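Local coordinates for cell shape-determining protein MreC (Streptococcus pneumoniae, PDB 2QF4) that helps form and maintain cell shape, probably as part of the elongasome that synthesizes peripheral peptidoglycan, at residues 37-51 with 117-130. Sequence-based numbering, arbitrary orientation. Where two conformers were deposited one is given.
Sequences ENMLAIANGGLIGSV and TGGLGNFNVADIPV. With EDO (1,2-ethanediol), chain E.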
loop_
_atom_site.group_PDB
_atom_site.type_symbol
_atom_site.label_atom_id
_atom_site.label_comp_id
_atom_site.label_asym_id
_atom_site.label_seq_id
_atom_site.Cartn_x
_atom_site.Cartn_y
_atom_site.Cartn_z
ATOM N N GLU A 37 13.716 2.005 -4.418
ATOM C CA GLU A 37 12.733 3.015 -4.146
ATOM C C GLU A 37 11.334 2.629 -4.720
ATOM O O GLU A 37 10.353 3.262 -4.345
ATOM C CB GLU A 37 13.145 4.397 -4.741
ATOM C CG GLU A 37 14.542 4.637 -5.328
ATOM C CD GLU A 37 15.720 4.321 -4.433
ATOM O OE1 GLU A 37 16.031 5.105 -3.517
ATOM O OE2 GLU A 37 16.389 3.317 -4.714
ATOM N N ASN A 38 11.227 1.624 -5.591
ATOM C CA ASN A 38 9.929 1.208 -6.128
ATOM C C ASN A 38 9.264 0.223 -5.235
ATOM O O ASN A 38 8.210 -0.277 -5.602
ATOM C CB ASN A 38 9.978 0.636 -7.616
ATOM C CG ASN A 38 10.578 -0.819 -7.747
ATOM O OD1 ASN A 38 11.321 -1.281 -6.883
ATOM N ND2 ASN A 38 10.232 -1.532 -8.848
ATOM N N MET A 39 9.867 -0.104 -4.063
ATOM C CA MET A 39 9.391 -1.223 -3.312
ATOM C C MET A 39 8.274 -0.889 -2.355
ATOM O O MET A 39 8.229 0.169 -1.724
ATOM C CB MET A 39 10.539 -1.922 -2.566
ATOM C CG MET A 39 11.504 -2.644 -3.495
ATOM S SD MET A 39 12.849 -3.381 -2.578
ATOM C CE MET A 39 13.427 -4.579 -3.832
ATOM N N LEU A 40 7.386 -1.856 -2.261
ATOM C CA LEU A 40 6.332 -1.909 -1.253
ATOM C C LEU A 40 6.776 -2.833 -0.144
ATOM O O LEU A 40 7.762 -3.540 -0.277
ATOM C CB LEU A 40 4.998 -2.314 -1.880
ATOM C CG LEU A 40 4.389 -1.257 -2.826
ATOM C CD1 LEU A 40 3.119 -1.792 -3.464
ATOM C CD2 LEU A 40 4.062 0.027 -2.037
ATOM N N ALA A 41 6.074 -2.781 0.980
ATOM C CA ALA A 41 6.432 -3.511 2.179
ATOM C C ALA A 41 5.243 -4.326 2.664
ATOM O O ALA A 41 4.115 -3.818 2.749
ATOM C CB ALA A 41 6.867 -2.514 3.268
ATOM N N ILE A 42 5.501 -5.602 2.955
ATOM C CA ILE A 42 4.493 -6.574 3.356
ATOM C C ILE A 42 4.816 -7.241 4.695
ATOM O O ILE A 42 5.977 -7.436 5.086
ATOM C CB ILE A 42 4.267 -7.624 2.220
ATOM C CG1 ILE A 42 5.296 -8.691 2.116
ATOM C CG2 ILE A 42 4.139 -6.927 0.874
ATOM C CD1 ILE A 42 4.816 -9.880 1.267
ATOM N N ALA A 43 3.757 -7.609 5.385
ATOM C CA ALA A 43 3.825 -8.424 6.589
ATOM C C ALA A 43 2.574 -9.207 6.639
ATOM O O ALA A 43 1.514 -8.732 6.276
ATOM C CB ALA A 43 3.924 -7.554 7.844
ATOM N N ASN A 44 2.665 -10.425 7.171
ATOM C CA ASN A 44 1.468 -11.232 7.382
ATOM C C ASN A 44 0.661 -11.382 6.066
ATOM O O ASN A 44 -0.577 -11.435 6.111
ATOM C CB ASN A 44 0.605 -10.577 8.502
ATOM C CG ASN A 44 1.291 -10.560 9.902
ATOM O OD1 ASN A 44 2.015 -11.480 10.262
ATOM N ND2 ASN A 44 1.004 -9.519 10.701
ATOM N N GLY A 45 1.341 -11.477 4.927
ATOM C CA GLY A 45 0.673 -11.654 3.629
ATOM C C GLY A 45 0.081 -10.423 2.958
ATOM O O GLY A 45 -0.395 -10.508 1.805
ATOM N N GLY A 46 0.118 -9.275 3.630
ATOM C CA GLY A 46 -0.546 -8.111 3.101
ATOM C C GLY A 46 0.301 -6.858 3.116
ATOM O O GLY A 46 1.347 -6.755 3.784
ATOM N N LEU A 47 -0.182 -5.855 2.388
ATOM C CA LEU A 47 0.527 -4.574 2.310
ATOM C C LEU A 47 0.489 -3.836 3.638
ATOM O O LEU A 47 -0.561 -3.654 4.233
ATOM C CB LEU A 47 -0.136 -3.690 1.260
ATOM C CG LEU A 47 0.649 -2.417 0.894
ATOM C CD1 LEU A 47 1.998 -2.774 0.225
ATOM C CD2 LEU A 47 -0.203 -1.498 0.021
ATOM N N ILE A 48 1.667 -3.396 4.083
ATOM C CA ILE A 48 1.755 -2.577 5.307
ATOM C C ILE A 48 2.379 -1.215 5.102
ATOM O O ILE A 48 2.264 -0.382 5.972
ATOM C CB ILE A 48 2.395 -3.356 6.482
ATOM C CG1 ILE A 48 3.847 -3.772 6.216
ATOM C CG2 ILE A 48 1.527 -4.580 6.828
ATOM C CD1 ILE A 48 4.854 -2.658 6.416
ATOM N N GLY A 49 2.960 -0.941 3.948
ATOM C CA GLY A 49 3.578 0.337 3.714
ATOM C C GLY A 49 4.332 0.390 2.405
ATOM O O GLY A 49 4.279 -0.531 1.613
ATOM N N SER A 50 5.044 1.497 2.235
ATOM C CA SER A 50 5.831 1.792 1.026
ATOM C C SER A 50 7.197 2.275 1.456
ATOM O O SER A 50 7.325 2.906 2.501
ATOM C CB SER A 50 5.124 2.833 0.155
ATOM O OG SER A 50 4.783 3.970 0.925
ATOM N N VAL A 51 8.223 1.969 0.666
ATOM C CA VAL A 51 9.553 2.474 0.980
ATOM C C VAL A 51 9.555 3.978 0.804
ATOM O O VAL A 51 9.150 4.481 -0.253
ATOM C CB VAL A 51 10.644 1.802 0.098
ATOM C CG1 VAL A 51 11.976 2.526 0.193
ATOM C CG2 VAL A 51 10.787 0.319 0.450
ATOM N N THR A 117 -2.901 -4.268 -4.626
ATOM C CA THR A 117 -2.114 -3.235 -5.275
ATOM C C THR A 117 -2.344 -3.305 -6.784
ATOM O O THR A 117 -2.593 -4.362 -7.361
ATOM C CB THR A 117 -0.651 -3.299 -4.913
ATOM O OG1 THR A 117 -0.117 -4.607 -5.230
ATOM C CG2 THR A 117 -0.449 -2.988 -3.417
ATOM N N GLY A 118 -2.305 -2.149 -7.425
ATOM C CA GLY A 118 -2.598 -2.021 -8.835
ATOM C C GLY A 118 -1.439 -2.105 -9.780
ATOM O O GLY A 118 -1.610 -2.413 -10.961
ATOM N N GLY A 119 -0.242 -1.808 -9.298
ATOM C CA GLY A 119 0.975 -1.844 -10.126
ATOM C C GLY A 119 1.220 -0.648 -11.028
ATOM O O GLY A 119 2.194 -0.664 -11.762
ATOM N N LEU A 120 0.424 0.407 -10.940
ATOM C CA LEU A 120 0.661 1.618 -11.703
ATOM C C LEU A 120 1.509 2.568 -10.879
ATOM O O LEU A 120 1.729 2.388 -9.681
ATOM C CB LEU A 120 -0.675 2.263 -12.078
ATOM C CG LEU A 120 -1.656 1.408 -12.862
ATOM C CD1 LEU A 120 -2.933 2.216 -13.125
ATOM C CD2 LEU A 120 -1.012 0.924 -14.168
ATOM N N GLY A 121 2.027 3.597 -11.522
ATOM C CA GLY A 121 2.813 4.614 -10.835
ATOM C C GLY A 121 4.145 4.073 -10.360
ATOM O O GLY A 121 4.713 3.155 -10.938
ATOM N N ASN A 122 4.677 4.699 -9.328
ATOM C CA ASN A 122 6.013 4.380 -8.858
ATOM C C ASN A 122 6.113 3.038 -8.168
ATOM O O ASN A 122 7.100 2.321 -8.342
ATOM C CB ASN A 122 6.517 5.476 -7.911
ATOM C CG ASN A 122 7.934 5.175 -7.342
ATOM O OD1 ASN A 122 8.926 5.246 -8.053
ATOM N ND2 ASN A 122 8.005 4.750 -6.071
ATOM N N PHE A 123 5.096 2.664 -7.410
ATOM C CA PHE A 123 5.121 1.430 -6.601
ATOM C C PHE A 123 4.474 0.356 -7.441
ATOM O O PHE A 123 3.383 -0.094 -7.189
ATOM C CB PHE A 123 4.455 1.695 -5.269
ATOM C CG PHE A 123 5.232 2.664 -4.419
ATOM C CD1 PHE A 123 6.372 2.252 -3.763
ATOM C CD2 PHE A 123 4.861 3.979 -4.309
ATOM C CE1 PHE A 123 7.136 3.126 -3.035
ATOM C CE2 PHE A 123 5.626 4.866 -3.564
ATOM C CZ PHE A 123 6.768 4.432 -2.933
ATOM N N ASN A 124 5.220 -0.066 -8.454
ATOM C CA ASN A 124 4.683 -0.771 -9.608
ATOM C C ASN A 124 4.653 -2.273 -9.469
ATOM O O ASN A 124 5.047 -2.993 -10.342
ATOM C CB ASN A 124 5.392 -0.322 -10.910
ATOM C CG ASN A 124 6.862 -0.661 -10.975
ATOM O OD1 ASN A 124 7.496 -0.887 -9.970
ATOM N ND2 ASN A 124 7.401 -0.740 -12.190
ATOM N N VAL A 125 4.132 -2.765 -8.341
ATOM C CA VAL A 125 3.931 -4.186 -8.113
ATOM C C VAL A 125 2.464 -4.411 -7.790
ATOM O O VAL A 125 1.967 -3.944 -6.780
ATOM C CB VAL A 125 4.840 -4.792 -6.999
ATOM C CG1 VAL A 125 4.985 -3.873 -5.822
ATOM C CG2 VAL A 125 4.400 -6.176 -6.591
ATOM N N ALA A 126 1.811 -5.172 -8.643
ATOM C CA ALA A 126 0.400 -5.458 -8.540
ATOM C C ALA A 126 0.099 -6.701 -7.700
ATOM O O ALA A 126 0.974 -7.531 -7.457
ATOM C CB ALA A 126 -0.189 -5.623 -9.965
ATOM N N ASP A 127 -1.151 -6.798 -7.240
ATOM C CA ASP A 127 -1.756 -8.013 -6.708
ATOM C C ASP A 127 -1.411 -8.339 -5.263
ATOM O O ASP A 127 -1.814 -9.368 -4.753
ATOM C CB ASP A 127 -1.495 -9.231 -7.636
ATOM C CG ASP A 127 -1.981 -8.992 -9.049
ATOM O OD1 ASP A 127 -3.031 -8.400 -9.262
ATOM O OD2 ASP A 127 -1.275 -9.404 -9.998
ATOM N N ILE A 128 -0.740 -7.449 -4.561
ATOM C CA ILE A 128 -0.496 -7.645 -3.149
ATOM C C ILE A 128 -1.807 -7.338 -2.406
ATOM O O ILE A 128 -2.411 -6.289 -2.639
ATOM C CB ILE A 128 0.590 -6.699 -2.631
ATOM C CG1 ILE A 128 1.919 -6.949 -3.338
ATOM C CG2 ILE A 128 0.742 -6.833 -1.112
ATOM C CD1 ILE A 128 2.962 -5.847 -3.091
ATOM N N PRO A 129 -2.270 -8.238 -1.514
ATOM C CA PRO A 129 -3.501 -7.948 -0.760
ATOM C C PRO A 129 -3.374 -6.659 0.041
ATOM O O PRO A 129 -2.380 -6.460 0.734
ATOM C CB PRO A 129 -3.661 -9.176 0.154
ATOM C CG PRO A 129 -2.936 -10.251 -0.589
ATOM C CD PRO A 129 -1.758 -9.577 -1.194
ATOM N N VAL A 130 -4.431 -5.855 0.008
ATOM C CA VAL A 130 -4.546 -4.619 0.807
ATOM C C VAL A 130 -5.649 -4.726 1.850
ATOM O O VAL A 130 -5.412 -4.466 3.035
ATOM C CB VAL A 130 -4.766 -3.403 -0.105
ATOM C CG1 VAL A 130 -4.937 -2.114 0.713
ATOM C CG2 VAL A 130 -3.577 -3.246 -1.030
HETATM C C1 EDO E . 1.669 -11.282 -4.842
HETATM O O1 EDO E . 0.758 -10.973 -3.786
HETATM C C2 EDO E . 1.925 -10.032 -5.671
HETATM O O2 EDO E . 3.333 -9.788 -5.707
HETATM O O HOH W 1 7.679 -2.226 -7.665
HETATM O O HOH W 2 -3.141 -4.759 4.553
#
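Phe123 and Leu40 meet where the two six-stranded antiparallel barrels of the major periplasmic domain of MreC, which has the alpha-lytic protease fold, pack against each other. The hairpin of strands 40-43 and 46-51, joined by a type I' turn from Ala43 to Gly46, belongs to one barrel; residues 117-118 and 126-130 belong to the other. The axes of segments 46-51 and 126-130 approach to 4.7 Å with their directions 76° apart, too steep for a shared sheet, and one direct backbone bond spans them: Leu47 N to Pro129 O, 2.8 Å and nearly straight at 167°. Beside it, water 2 donates to both Leu47 O and Val130 O.

Following Phe123 outward, its first torsion sets CG anti to the carbonyl carbon, sending the ring in among residues 37-51. Phe123 CB rests against Leu40 CD2 and CG, and Phe123 CD1 lies 3.6 Å from the same Leu40 CD2. Phe123 CE1 and CZ then run up to backbone carbonyls, Met39 O and Val51 O standing at the ring edge near its plane. Ser50 CB makes a CH-pi contact over one face, 4.0 Å from the centroid. Asn122 ND2 stands 3.3 Å above the centre of the opposite face and, in the conformer given, donates a long bond (3.3 Å) to Glu37 O from above that carbonyl's plane.

Leu40 divides its branches: CD2 serves the ring, while CD1 meets the tip of Thr117, CG2, at 3.8 Å. Further along, Ile128 CG2 packs against Leu47 CB.

Polar groups flank this apolar seam. Asn38, whose OD1 bonds Ser36 OG, gives an ND2 hydrogen to Asn124 OD1 at 3.0 Å; the donor lies in the Asn124 carbonyl plane, but the bond is bent (140°) and tilted from the Asn38 amide plane. Water 1 donates to that same Asn124 OD1 and to Asn38 O.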